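Aminotransferase class-III (Sphaerobacter thermophilus DSM 20745, PDB 6K8H) is an omega-transaminase of the class-III aminotransferase family, with the pyridoxal-phosphate-dependent aminotransferase fold and two protein chains in the assembly. Local coordinates at residues D255-L260 with M280-G285; N70-I75 with F418-T423; L208-R213 with R246-V251; R146-D151 with D214-V219. All blocks are in the same frame, centred on the assembly; numbering follows the deposited sequence.

Contact 1: D255-L260 with M280-G285. With PLR ((5-hydroxy-4,6-dimethylpyridin-3-yl)methyl dihydrogen phosphate), chain D.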
loop_
_atom_site.group_PDB
_atom_site.type_symbol
_atom_site.label_atom_id
_atom_site.label_comp_id
_atom_site.label_asym_id
_atom_site.label_seq_id
_atom_site.Cartn_x
_atom_site.Cartn_y
_atom_site.Cartn_z
ATOM N N ASP B 255 -8.580 -1.882 14.555
ATOM C CA ASP B 255 -8.039 -0.950 13.567
ATOM C C ASP B 255 -7.612 0.298 14.325
ATOM O O ASP B 255 -8.443 1.157 14.640
ATOM C CB ASP B 255 -9.071 -0.631 12.489
ATOM C CG ASP B 255 -8.545 0.339 11.430
ATOM O OD1 ASP B 255 -7.468 0.943 11.635
ATOM O OD2 ASP B 255 -9.215 0.504 10.383
ATOM N N GLU B 256 -6.316 0.395 14.636
ATOM C CA GLU B 256 -5.752 1.565 15.295
ATOM C C GLU B 256 -4.909 2.408 14.344
ATOM O O GLU B 256 -3.971 3.079 14.777
ATOM C CB GLU B 256 -4.930 1.161 16.522
ATOM C CG GLU B 256 -5.745 0.428 17.595
ATOM C CD GLU B 256 -5.459 0.930 19.020
ATOM O OE1 GLU B 256 -5.339 2.165 19.227
ATOM O OE2 GLU B 256 -5.365 0.081 19.929
ATOM N N VAL B 257 -5.221 2.378 13.044
ATOM C CA VAL B 257 -4.434 3.162 12.093
ATOM C C VAL B 257 -4.445 4.636 12.488
ATOM O O VAL B 257 -3.422 5.325 12.381
ATOM C CB VAL B 257 -4.944 2.935 10.655
ATOM C CG1 VAL B 257 -4.282 3.909 9.684
ATOM C CG2 VAL B 257 -4.654 1.498 10.218
ATOM N N ILE B 258 -5.570 5.126 13.006
ATOM C CA ILE B 258 -5.628 6.445 13.625
ATOM C C ILE B 258 -5.490 6.375 15.147
ATOM O O ILE B 258 -4.774 7.184 15.737
ATOM C CB ILE B 258 -6.925 7.190 13.234
ATOM C CG1 ILE B 258 -6.812 7.761 11.811
ATOM C CG2 ILE B 258 -7.217 8.329 14.230
ATOM C CD1 ILE B 258 -7.986 8.665 11.413
ATOM N N SER B 259 -6.198 5.451 15.811
ATOM C CA SER B 259 -6.355 5.540 17.268
ATOM C C SER B 259 -5.084 5.203 18.046
ATOM O O SER B 259 -5.054 5.434 19.265
ATOM C CB SER B 259 -7.538 4.694 17.752
ATOM O OG SER B 259 -7.229 3.315 17.730
ATOM N N LEU B 260 -4.065 4.613 17.409
ATOM C CA LEU B 260 -2.871 4.215 18.153
ATOM C C LEU B 260 -2.217 5.405 18.843
ATOM O O LEU B 260 -1.532 5.233 19.856
ATOM C CB LEU B 260 -1.857 3.536 17.227
ATOM C CG LEU B 260 -0.751 2.697 17.883
ATOM C CD1 LEU B 260 -1.256 1.318 18.294
ATOM C CD2 LEU B 260 0.463 2.563 16.950
ATOM N N MET B 280 -2.210 -0.973 12.076
ATOM C CA MET B 280 -1.625 0.321 12.400
ATOM C C MET B 280 -1.087 0.941 11.123
ATOM O O MET B 280 -0.905 0.265 10.107
ATOM C CB MET B 280 -0.485 0.181 13.426
ATOM C CG MET B 280 -0.878 -0.530 14.708
ATOM S SD MET B 280 0.543 -1.205 15.602
ATOM C CE MET B 280 0.672 -2.837 14.845
ATOM N N GLY B 281 -0.789 2.229 11.202
ATOM C CA GLY B 281 -0.215 2.972 10.095
ATOM C C GLY B 281 -0.028 4.412 10.515
ATOM O O GLY B 281 0.143 4.680 11.706
ATOM N N LYS B 282 -0.055 5.338 9.549
ATOM C CA LYS B 282 0.009 6.778 9.806
ATOM C C LYS B 282 1.204 7.176 10.685
ATOM O O LYS B 282 2.341 7.243 10.181
ATOM C CB LYS B 282 -1.337 7.237 10.388
ATOM C CG LYS B 282 -2.492 7.093 9.366
ATOM C CD LYS B 282 -3.780 7.805 9.782
ATOM C CE LYS B 282 -4.712 8.101 8.574
ATOM N NZ LYS B 282 -5.581 6.944 8.165
ATOM N N ILE B 283 0.991 7.446 11.969
ATOM C CA ILE B 283 2.107 8.039 12.769
ATOM C C ILE B 283 3.348 7.140 12.774
ATOM O O ILE B 283 4.450 7.679 12.804
ATOM C CB ILE B 283 1.665 8.365 14.210
ATOM C CG1 ILE B 283 1.478 7.099 15.048
ATOM C CG2 ILE B 283 0.432 9.254 14.220
ATOM C CD1 ILE B 283 1.433 7.352 16.526
ATOM N N ILE B 284 3.165 5.830 12.657
ATOM C CA ILE B 284 4.274 4.928 12.930
ATOM C C ILE B 284 5.294 4.981 11.803
ATOM O O ILE B 284 6.326 4.307 11.875
ATOM C CB ILE B 284 3.793 3.477 13.161
ATOM C CG1 ILE B 284 3.075 2.926 11.927
ATOM C CG2 ILE B 284 2.888 3.387 14.356
ATOM C CD1 ILE B 284 3.036 1.398 11.885
ATOM N N GLY B 285 5.026 5.765 10.756
ATOM C CA GLY B 285 5.998 5.898 9.682
ATOM C C GLY B 285 6.737 7.211 9.611
ATOM O O GLY B 285 7.489 7.427 8.636
HETATM N N1 PLR D . -8.054 2.512 9.035
HETATM C C2 PLR D . -8.353 3.699 9.550
HETATM C C2A PLR D . -9.101 3.765 10.840
HETATM C C3 PLR D . -7.951 4.873 8.897
HETATM O O3 PLR D . -8.263 6.060 9.454
HETATM C C4 PLR D . -7.237 4.786 7.686
HETATM C C4A PLR D . -6.805 6.005 6.999
HETATM C C5 PLR D . -6.931 3.520 7.176
HETATM C C6 PLR D . -7.375 2.429 7.873
HETATM C C5A PLR D . -6.194 3.349 5.875
HETATM O O4P PLR D . -4.786 3.737 5.906
HETATM P P PLR D . -4.073 4.215 4.546
HETATM O O1P PLR D . -4.316 3.114 3.565
HETATM O O2P PLR D . -4.745 5.479 4.148
HETATM O O3P PLR D . -2.626 4.410 4.867
HETATM O O HOH W 1 -1.376 3.388 13.807
HETATM O O HOH W 2 -1.317 6.797 13.847
#
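Val257 and Lys282 meet with their side chains crossing at about a right angle. The apolar part starts with them: Val257 CG1 lies 3.7 Å from Lys282 CG and also reaches NZ. Ile258 CG1 touches the same lysine farther out, 3.6 Å from Lys282 CD. At the other end of the contact, Leu260 CD2 packs on Ile284 CG2 at 3.6 Å and touches Met280 SD.

Water makes the polar links between the two backbones. One water donates to Glu256 O and accepts from Gly281 N. A second donates to Val257 O and accepts from Ile283 N.

Asp255 is held by an Asx turn. Asp255 OD1 accepts from Val257 N at 3.0 Å, with an N-H...O angle of 166°. Asp255 OD2 sits 2.7 Å from N1 of PLR and is also hydrogen-bonded to His155.

The covalent link is at the lysine tip. Lys282 NZ is bonded to PLR C4A, at 1.9 Å in the model, and the bend at chi4 (83°) sets NZ off the line of the extended chain. Val257 CB stands 3.5 Å from PLR N1, and Ile258 CG1 lies 3.2 Å from PLR O3. Thr317 of the second subunit packs on Lys282 and hydrogen-bonds PLR. A covalent bond at the C4 end and a carboxylate close to N1, on the far side of the ring, probably fix its place and direction.

Contact 2: N70-I75 with F418-T423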
loop_
_atom_site.group_PDB
_atom_site.type_symbol
_atom_site.label_atom_id
_atom_site.label_comp_id
_atom_site.label_asym_id
_atom_site.label_seq_id
_atom_site.Cartn_x
_atom_site.Cartn_y
_atom_site.Cartn_z
ATOM N N ASN B 70 -2.216 15.467 7.524
ATOM C CA ASN B 70 -2.401 14.302 6.660
ATOM C C ASN B 70 -3.253 13.243 7.360
ATOM O O ASN B 70 -2.898 12.065 7.446
ATOM C CB ASN B 70 -1.065 13.724 6.204
ATOM C CG ASN B 70 -1.188 13.013 4.876
ATOM O OD1 ASN B 70 -2.042 13.372 4.074
ATOM N ND2 ASN B 70 -0.359 11.998 4.644
ATOM N N TYR B 71 -4.392 13.698 7.883
ATOM C CA TYR B 71 -5.361 12.849 8.568
ATOM C C TYR B 71 -4.714 12.081 9.721
ATOM O O TYR B 71 -4.863 10.868 9.857
ATOM C CB TYR B 71 -6.078 11.935 7.569
ATOM C CG TYR B 71 -7.127 12.759 6.834
ATOM C CD1 TYR B 71 -6.794 13.507 5.710
ATOM C CD2 TYR B 71 -8.416 12.869 7.332
ATOM C CE1 TYR B 71 -7.743 14.308 5.070
ATOM C CE2 TYR B 71 -9.372 13.649 6.699
ATOM C CZ TYR B 71 -9.033 14.373 5.575
ATOM O OH TYR B 71 -9.988 15.154 4.957
ATOM N N THR B 72 -4.011 12.832 10.576
ATOM C CA THR B 72 -3.387 12.454 11.856
ATOM C C THR B 72 -2.058 11.721 11.693
ATOM O O THR B 72 -1.488 11.303 12.718
ATOM C CB THR B 72 -4.291 11.605 12.782
ATOM O OG1 THR B 72 -4.367 10.248 12.320
ATOM C CG2 THR B 72 -5.696 12.191 12.891
ATOM N N ALA B 73 -1.543 11.546 10.470
ATOM C CA ALA B 73 -0.298 10.798 10.285
ATOM C C ALA B 73 0.920 11.556 10.813
ATOM O O ALA B 73 1.859 10.943 11.328
ATOM C CB ALA B 73 -0.099 10.446 8.809
ATOM N N LEU B 74 0.964 12.868 10.635
ATOM C CA LEU B 74 2.157 13.647 10.970
ATOM C C LEU B 74 1.965 14.271 12.348
ATOM O O LEU B 74 1.714 15.467 12.504
ATOM C CB LEU B 74 2.443 14.685 9.884
ATOM C CG LEU B 74 3.303 14.123 8.744
ATOM C CD1 LEU B 74 2.548 13.042 7.943
ATOM C CD2 LEU B 74 3.765 15.246 7.843
ATOM N N ILE B 75 2.129 13.433 13.370
ATOM C CA ILE B 75 1.931 13.894 14.738
ATOM C C ILE B 75 2.975 14.931 15.131
ATOM O O ILE B 75 2.754 15.695 16.073
ATOM C CB ILE B 75 1.907 12.684 15.693
ATOM C CG1 ILE B 75 1.482 13.111 17.115
ATOM C CG2 ILE B 75 3.241 11.946 15.658
ATOM C CD1 ILE B 75 0.748 12.023 17.877
ATOM N N PHE B 418 -13.298 17.418 12.290
ATOM C CA PHE B 418 -12.472 16.415 12.994
ATOM C C PHE B 418 -11.049 16.972 12.894
ATOM O O PHE B 418 -10.644 17.359 11.802
ATOM C CB PHE B 418 -12.534 15.053 12.309
ATOM C CG PHE B 418 -11.432 14.124 12.745
ATOM C CD1 PHE B 418 -11.407 13.617 14.031
ATOM C CD2 PHE B 418 -10.410 13.775 11.877
ATOM C CE1 PHE B 418 -10.396 12.760 14.433
ATOM C CE2 PHE B 418 -9.398 12.923 12.284
ATOM C CZ PHE B 418 -9.392 12.419 13.562
ATOM N N GLY B 419 -10.329 17.021 14.007
ATOM C CA GLY B 419 -8.997 17.587 13.983
ATOM C C GLY B 419 -8.058 16.896 14.950
ATOM O O GLY B 419 -8.462 16.092 15.798
ATOM N N CYS B 420 -6.775 17.203 14.782
ATOM C CA CYS B 420 -5.721 16.599 15.587
ATOM C C CYS B 420 -4.649 17.641 15.887
ATOM O O CYS B 420 -4.374 18.542 15.088
ATOM C CB CYS B 420 -5.119 15.354 14.921
ATOM S SG CYS B 420 -4.334 15.670 13.322
ATOM N N LEU B 421 -4.040 17.507 17.053
ATOM C CA LEU B 421 -2.890 18.338 17.384
ATOM C C LEU B 421 -1.577 17.725 16.886
ATOM O O LEU B 421 -1.473 16.529 16.613
ATOM C CB LEU B 421 -2.806 18.556 18.894
ATOM C CG LEU B 421 -4.083 18.902 19.646
ATOM C CD1 LEU B 421 -3.806 18.941 21.148
ATOM C CD2 LEU B 421 -4.603 20.246 19.170
ATOM N N SER B 422 -0.566 18.580 16.769
ATOM C CA SER B 422 0.799 18.164 16.491
ATOM C C SER B 422 1.730 18.684 17.588
ATOM O O SER B 422 1.433 19.675 18.269
ATOM C CB SER B 422 1.242 18.658 15.110
ATOM O OG SER B 422 1.272 20.079 15.065
ATOM N N THR B 423 2.862 17.997 17.756
ATOM C CA THR B 423 3.783 18.349 18.833
ATOM C C THR B 423 4.385 19.756 18.730
ATOM O O THR B 423 4.761 20.295 19.785
ATOM C CB THR B 423 4.922 17.317 18.932
ATOM O OG1 THR B 423 5.612 17.234 17.684
ATOM C CG2 THR B 423 4.391 15.937 19.335
HETATM O O HOH W 3 -0.860 15.573 14.202
#
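Thr72 faces Cys420 and Phe418 on strand 418-420, an outer strand of a small three-stranded antiparallel sheet. Thr72 closes a short left-handed turn: Asn70, Tyr71 and Thr72 all have positive phi, near 50°, 55° and 79°. The Thr72 side chain branches at CB, which lies 4.1 Å from Cys420 SG. Its methyl CG2, anti to the carbonyl carbon, is turned to Cys420 and Phe418 and does most of the touching. Thr72 CG2 is 3.8 Å from Cys420 SG and equally far from Phe418 CZ at the end of the ring, with CE2 close by. The other branch, Thr72 OG1, stands between the backbone N and the carbonyl carbon and donates to Tyr71 O at 2.6 Å, a bond within its own segment. The sulfur also lies against Thr72 CA.

Beyond the strand the contact becomes a backbone one. Thr423 N donates to Ile75 O at 2.9 Å, while the Thr423 hydroxyl bonds to His76. Ser422 CA makes a C-H...O contact with Ile75 O at 3.2 Å. Leu373 of the middle strand packs on Thr72, Phe418 and Cys420, and Arg261 ties the segments together from outside, NH1 to Thr72 O and NH2 to Leu421 O. On the subunit interface, Asn70 ND2 bonds to Thr317 O of the second subunit. A water completes the join: it donates to Leu74 O at 3.1 Å and to Leu421 O at 2.7 Å.

Contact 3: L208-R213 with R246-V251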
loop_
_atom_site.group_PDB
_atom_site.type_symbol
_atom_site.label_atom_id
_atom_site.label_comp_id
_atom_site.label_asym_id
_atom_site.label_seq_id
_atom_site.Cartn_x
_atom_site.Cartn_y
_atom_site.Cartn_z
ATOM N N LEU B 208 -25.873 -11.015 16.100
ATOM C CA LEU B 208 -25.316 -11.260 14.772
ATOM C C LEU B 208 -24.095 -12.177 14.821
ATOM O O LEU B 208 -23.949 -13.064 13.970
ATOM C CB LEU B 208 -24.972 -9.934 14.100
ATOM C CG LEU B 208 -26.179 -9.245 13.467
ATOM C CD1 LEU B 208 -25.865 -7.778 13.188
ATOM C CD2 LEU B 208 -26.588 -9.956 12.186
ATOM N N ILE B 209 -23.204 -11.976 15.786
ATOM C CA ILE B 209 -22.017 -12.874 15.877
ATOM C C ILE B 209 -22.480 -14.307 16.184
ATOM O O ILE B 209 -21.990 -15.238 15.541
ATOM C CB ILE B 209 -21.003 -12.337 16.899
ATOM C CG1 ILE B 209 -20.332 -11.070 16.363
ATOM C CG2 ILE B 209 -19.994 -13.412 17.256
ATOM C CD1 ILE B 209 -19.579 -10.277 17.382
ATOM N N GLU B 210 -23.471 -14.436 17.060
ATOM C CA GLU B 210 -23.984 -15.763 17.479
ATOM C C GLU B 210 -24.535 -16.502 16.254
ATOM O O GLU B 210 -24.206 -17.663 16.066
ATOM C CB GLU B 210 -25.083 -15.529 18.511
ATOM C CG GLU B 210 -24.962 -16.426 19.717
ATOM C CD GLU B 210 -25.112 -17.870 19.316
ATOM O OE1 GLU B 210 -25.647 -18.093 18.235
ATOM O OE2 GLU B 210 -24.693 -18.756 20.076
ATOM N N GLN B 211 -25.269 -15.776 15.420
ATOM C CA GLN B 211 -25.930 -16.267 14.191
ATOM C C GLN B 211 -24.888 -16.748 13.175
ATOM O O GLN B 211 -25.175 -17.722 12.482
ATOM C CB GLN B 211 -26.753 -15.116 13.619
ATOM C CG GLN B 211 -27.405 -15.416 12.284
ATOM C CD GLN B 211 -28.485 -14.420 11.940
ATOM O OE1 GLN B 211 -28.966 -14.373 10.812
ATOM N NE2 GLN B 211 -28.896 -13.638 12.925
ATOM N N HIS B 212 -23.732 -16.081 13.112
ATOM C CA HIS B 212 -22.730 -16.371 12.083
ATOM C C HIS B 212 -21.448 -16.962 12.663
ATOM O O HIS B 212 -20.387 -16.870 12.033
ATOM C CB HIS B 212 -22.387 -15.110 11.284
ATOM C CG HIS B 212 -23.548 -14.502 10.568
ATOM N ND1 HIS B 212 -23.924 -14.887 9.300
ATOM C CD2 HIS B 212 -24.412 -13.525 10.937
ATOM C CE1 HIS B 212 -24.966 -14.169 8.915
ATOM N NE2 HIS B 212 -25.284 -13.339 9.892
ATOM N N ARG B 213 -21.524 -17.568 13.847
ATOM C CA ARG B 213 -20.323 -17.880 14.611
ATOM C C ARG B 213 -19.425 -18.904 13.921
ATOM O O ARG B 213 -18.207 -18.883 14.120
ATOM C CB ARG B 213 -20.714 -18.395 15.986
ATOM C CG ARG B 213 -21.650 -19.588 15.927
ATOM C CD ARG B 213 -22.060 -20.031 17.317
ATOM N NE ARG B 213 -20.983 -20.757 17.981
ATOM C CZ ARG B 213 -21.095 -21.334 19.175
ATOM N NH1 ARG B 213 -22.240 -21.262 19.849
ATOM N NH2 ARG B 213 -20.056 -21.969 19.701
ATOM N N ARG B 246 -13.701 -14.494 21.780
ATOM C CA ARG B 246 -12.842 -15.527 22.349
ATOM C C ARG B 246 -13.587 -16.853 22.486
ATOM O O ARG B 246 -13.035 -17.921 22.188
ATOM C CB ARG B 246 -12.303 -15.059 23.698
ATOM C CG ARG B 246 -11.564 -16.130 24.460
ATOM C CD ARG B 246 -10.148 -16.334 23.934
ATOM N NE ARG B 246 -9.352 -17.071 24.916
ATOM C CZ ARG B 246 -8.657 -16.499 25.897
ATOM N NH1 ARG B 246 -8.641 -15.174 26.019
ATOM N NH2 ARG B 246 -7.978 -17.253 26.757
ATOM N N ALA B 247 -14.854 -16.808 22.902
ATOM C CA ALA B 247 -15.607 -18.055 23.073
ATOM C C ALA B 247 -15.746 -18.813 21.765
ATOM O O ALA B 247 -15.779 -20.053 21.763
ATOM C CB ALA B 247 -16.993 -17.770 23.651
ATOM N N TYR B 248 -15.887 -18.069 20.664
ATOM C CA TYR B 248 -16.206 -18.666 19.337
ATOM C C TYR B 248 -14.992 -18.873 18.424
ATOM O O TYR B 248 -15.209 -19.270 17.282
ATOM C CB TYR B 248 -17.296 -17.834 18.661
ATOM C CG TYR B 248 -18.609 -17.852 19.396
ATOM C CD1 TYR B 248 -18.920 -18.883 20.265
ATOM C CD2 TYR B 248 -19.552 -16.861 19.207
ATOM C CE1 TYR B 248 -20.126 -18.920 20.942
ATOM C CE2 TYR B 248 -20.762 -16.878 19.876
ATOM C CZ TYR B 248 -21.053 -17.915 20.741
ATOM O OH TYR B 248 -22.242 -17.942 21.403
ATOM N N GLY B 249 -13.779 -18.633 18.905
ATOM C CA GLY B 249 -12.610 -18.779 18.059
ATOM C C GLY B 249 -12.521 -17.759 16.947
ATOM O O GLY B 249 -11.907 -18.032 15.904
ATOM N N ILE B 250 -13.113 -16.585 17.149
ATOM C CA ILE B 250 -13.114 -15.499 16.172
ATOM C C ILE B 250 -11.997 -14.523 16.515
ATOM O O ILE B 250 -11.864 -14.099 17.673
ATOM C CB ILE B 250 -14.473 -14.780 16.146
ATOM C CG1 ILE B 250 -15.576 -15.736 15.714
ATOM C CG2 ILE B 250 -14.427 -13.569 15.214
ATOM C CD1 ILE B 250 -16.940 -15.203 16.020
ATOM N N VAL B 251 -11.209 -14.151 15.507
ATOM C CA VAL B 251 -10.082 -13.242 15.690
ATOM C C VAL B 251 -10.620 -11.824 15.855
ATOM O O VAL B 251 -11.330 -11.316 14.981
ATOM C CB VAL B 251 -9.121 -13.330 14.497
ATOM C CG1 VAL B 251 -8.070 -12.246 14.575
ATOM C CG2 VAL B 251 -8.483 -14.732 14.410
#
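Arg213 reaches Tyr248 through two turns of its chain. CG stands between the backbone N and the carbonyl carbon (chi1 56°), and the bend at chi3 (-76°) swings NE over the tyrosine ring.

The guanidinium lies flat on the ring as a cation-pi stack. The centres are 3.8 Å apart and the planes differ by 27°. Some atoms of this pair are modelled too close together, so the exact separation is doubtful. Arg213 CD adds a CH-pi contact over the same ring, 4.1 Å from the centroid of Tyr248, and NE is offset toward the rim. Ile209 comes in at the edge of the ring, near its plane, with CG2 4.0 Å from Tyr248 CD2. The same methyl, Ile209 CG2, packs on Ile250 CD1 at 3.7 Å.

The polar end of the group is a trio. Glu210 OE2 is 2.9 Å from Tyr248 OH, with the carboxylate nearly perpendicular to the ring. Glu210 OE2 forms a salt bridge with Arg213 NH1, long at 3.5 Å. The acid probably helps to hold the guanidinium over the ring.

Both segments are helix ends. Helix 202-211 stops just before His212. Helix 235-248 closes in a Schellman motif at Gly249, and Arg144 bonds to Tyr248 O. Below the stack, Ile209 packs on Leu241 and Ile244 of helix 235-248. Ile209 also rests on Val219 of strand 216-221, while Ile250 covers Leu216 and Val219 of that strand.

Contact 4: R146-D151 with D214-V219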
loop_
_atom_site.group_PDB
_atom_site.type_symbol
_atom_site.label_atom_id
_atom_site.label_comp_id
_atom_site.label_asym_id
_atom_site.label_seq_id
_atom_site.Cartn_x
_atom_site.Cartn_y
_atom_site.Cartn_z
ATOM N N ARG B 146 -15.687 -15.569 6.234
ATOM C CA ARG B 146 -16.348 -14.280 6.402
ATOM C C ARG B 146 -15.690 -13.430 7.488
ATOM O O ARG B 146 -14.992 -13.923 8.374
ATOM C CB ARG B 146 -17.827 -14.463 6.744
ATOM C CG ARG B 146 -18.609 -15.154 5.656
ATOM C CD ARG B 146 -20.070 -15.262 6.000
ATOM N NE ARG B 146 -20.825 -15.668 4.821
ATOM C CZ ARG B 146 -22.148 -15.779 4.774
ATOM N NH1 ARG B 146 -22.872 -15.520 5.855
ATOM N NH2 ARG B 146 -22.741 -16.159 3.645
ATOM N N ILE B 147 -15.963 -12.126 7.428
ATOM C CA ILE B 147 -15.544 -11.202 8.469
ATOM C C ILE B 147 -16.736 -10.342 8.861
ATOM O O ILE B 147 -17.709 -10.203 8.118
ATOM C CB ILE B 147 -14.370 -10.299 8.027
ATOM C CG1 ILE B 147 -14.884 -9.226 7.062
ATOM C CG2 ILE B 147 -13.251 -11.145 7.408
ATOM C CD1 ILE B 147 -13.903 -8.120 6.770
ATOM N N ALA B 148 -16.642 -9.758 10.049
ATOM C CA ALA B 148 -17.621 -8.808 10.542
ATOM C C ALA B 148 -16.934 -7.469 10.748
ATOM O O ALA B 148 -15.782 -7.414 11.188
ATOM C CB ALA B 148 -18.256 -9.289 11.853
ATOM N N LYS B 149 -17.640 -6.401 10.404
ATOM C CA LYS B 149 -17.201 -5.032 10.691
ATOM C C LYS B 149 -18.422 -4.219 11.084
ATOM O O LYS B 149 -19.547 -4.712 11.036
ATOM C CB LYS B 149 -16.488 -4.397 9.498
ATOM C CG LYS B 149 -17.360 -4.309 8.257
ATOM C CD LYS B 149 -16.759 -3.331 7.285
ATOM C CE LYS B 149 -16.937 -1.913 7.766
ATOM N NZ LYS B 149 -16.663 -0.944 6.668
ATOM N N PHE B 150 -18.213 -2.959 11.457
ATOM C CA PHE B 150 -19.281 -2.129 11.997
ATOM C C PHE B 150 -19.767 -1.103 10.975
ATOM O O PHE B 150 -18.970 -0.487 10.263
ATOM C CB PHE B 150 -18.823 -1.461 13.302
ATOM C CG PHE B 150 -18.677 -2.448 14.432
ATOM C CD1 PHE B 150 -17.519 -3.199 14.577
ATOM C CD2 PHE B 150 -19.742 -2.697 15.288
ATOM C CE1 PHE B 150 -17.402 -4.153 15.591
ATOM C CE2 PHE B 150 -19.632 -3.639 16.307
ATOM C CZ PHE B 150 -18.456 -4.367 16.459
ATOM N N ASP B 151 -21.088 -0.940 10.924
ATOM C CA ASP B 151 -21.754 -0.042 9.985
ATOM C C ASP B 151 -21.198 1.379 10.063
ATOM O O ASP B 151 -20.992 1.928 11.152
ATOM C CB ASP B 151 -23.248 -0.038 10.294
ATOM C CG ASP B 151 -24.078 0.503 9.161
ATOM O OD1 ASP B 151 -23.640 0.405 8.001
ATOM O OD2 ASP B 151 -25.185 1.010 9.419
ATOM N N ASP B 214 -19.981 -19.794 13.093
ATOM C CA ASP B 214 -19.141 -20.835 12.510
ATOM C C ASP B 214 -18.416 -20.361 11.270
ATOM O O ASP B 214 -17.399 -20.956 10.881
ATOM C CB ASP B 214 -19.988 -22.042 12.141
ATOM C CG ASP B 214 -20.443 -22.820 13.361
ATOM O OD1 ASP B 214 -19.757 -22.712 14.405
ATOM O OD2 ASP B 214 -21.469 -23.524 13.284
ATOM N N GLU B 215 -18.894 -19.266 10.656
ATOM C CA GLU B 215 -18.296 -18.734 9.395
ATOM C C GLU B 215 -17.429 -17.478 9.609
ATOM O O GLU B 215 -16.826 -17.013 8.627
ATOM C CB GLU B 215 -19.400 -18.304 8.421
ATOM C CG GLU B 215 -20.708 -19.066 8.543
ATOM C CD GLU B 215 -21.931 -18.374 7.957
ATOM O OE1 GLU B 215 -21.770 -17.577 7.015
ATOM O OE2 GLU B 215 -23.045 -18.627 8.454
ATOM N N LEU B 216 -17.325 -16.965 10.834
ATOM C CA LEU B 216 -16.664 -15.676 11.030
ATOM C C LEU B 216 -15.210 -15.915 11.412
ATOM O O LEU B 216 -14.917 -16.393 12.515
ATOM C CB LEU B 216 -17.369 -14.869 12.115
ATOM C CG LEU B 216 -18.560 -13.989 11.748
ATOM C CD1 LEU B 216 -19.145 -13.328 12.991
ATOM C CD2 LEU B 216 -18.139 -12.936 10.713
ATOM N N ALA B 217 -14.295 -15.554 10.503
ATOM C CA ALA B 217 -12.869 -15.553 10.826
ATOM C C ALA B 217 -12.489 -14.419 11.775
ATOM O O ALA B 217 -11.631 -14.598 12.648
ATOM C CB ALA B 217 -12.039 -15.439 9.549
ATOM N N ALA B 218 -13.098 -13.245 11.615
ATOM C CA ALA B 218 -12.665 -12.073 12.361
ATOM C C ALA B 218 -13.809 -11.086 12.559
ATOM O O ALA B 218 -14.751 -11.023 11.760
ATOM C CB ALA B 218 -11.526 -11.334 11.647
ATOM N N VAL B 219 -13.692 -10.301 13.627
ATOM C CA VAL B 219 -14.437 -9.053 13.810
ATOM C C VAL B 219 -13.423 -7.913 13.781
ATOM O O VAL B 219 -12.463 -7.910 14.562
ATOM C CB VAL B 219 -15.228 -9.025 15.127
ATOM C CG1 VAL B 219 -15.860 -7.641 15.319
ATOM C CG2 VAL B 219 -16.288 -10.112 15.184
#
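Neighbouring parallel strands of the seven-stranded mixed sheet meet here, with Arg146 opposite Leu216 and Ala148 opposite Val219. Arg146 N donates to Glu215 O at 3.0 Å, and its carbonyl O accepts from Ala217 N at 2.8 Å. Ala148 N then donates to Ala218 O, also at 2.8 Å. Two steps on one strand match three on the other, a beta bulge. Ala217 has helical backbone angles there, and the buried Ala218 N finds no partner in the model. Ile147 CA adds a C-H...O contact to Ala218 O at 3.4 Å.

On the face that carries Ala148, Leu216 and Val219 the packing is apolar. Leu216 CD2 reaches across to Ala148 CB at 3.8 Å, and Val219 CG2 touches the same CB. Val219 CG1 meets Phe150 CE1, also at 3.8 Å. At the start of the strands, Arg146 and Glu215 run side by side and form a salt bridge through NH1 and OE1. Glu215 OE1 is modelled too close to a neighbouring atom, so its place and the bridge are less sure. Helix 127-142 lies on the other face, over Ile147 and Ala218. Such parallel strands between layers of helices are typical of the large domain of pyridoxal-phosphate-dependent aminotransferases.

Contacts 1 and 2 form the buried centre, about 11 Å between their centres, and they touch: Tyr71 and Thr72 pack against Ile258, Lys282 and Ile283. Both also meet the second subunit. Contacts 3 and 4 lie farther out and touch no other chain. They share a border, where Val251 probably hydrogen-bonds through both its N and its O to strand 216-221, at Ala217 and Val219. Contact 3 is the most exposed, and its chemistry is charge and aromatic stacking. Contact 4 is mainly buried backbone bonding, with its charged pair at the partly exposed end. Contacts 1 and 4 reach the same sheet without touching. Contacts 1 and 2 both use water between backbones.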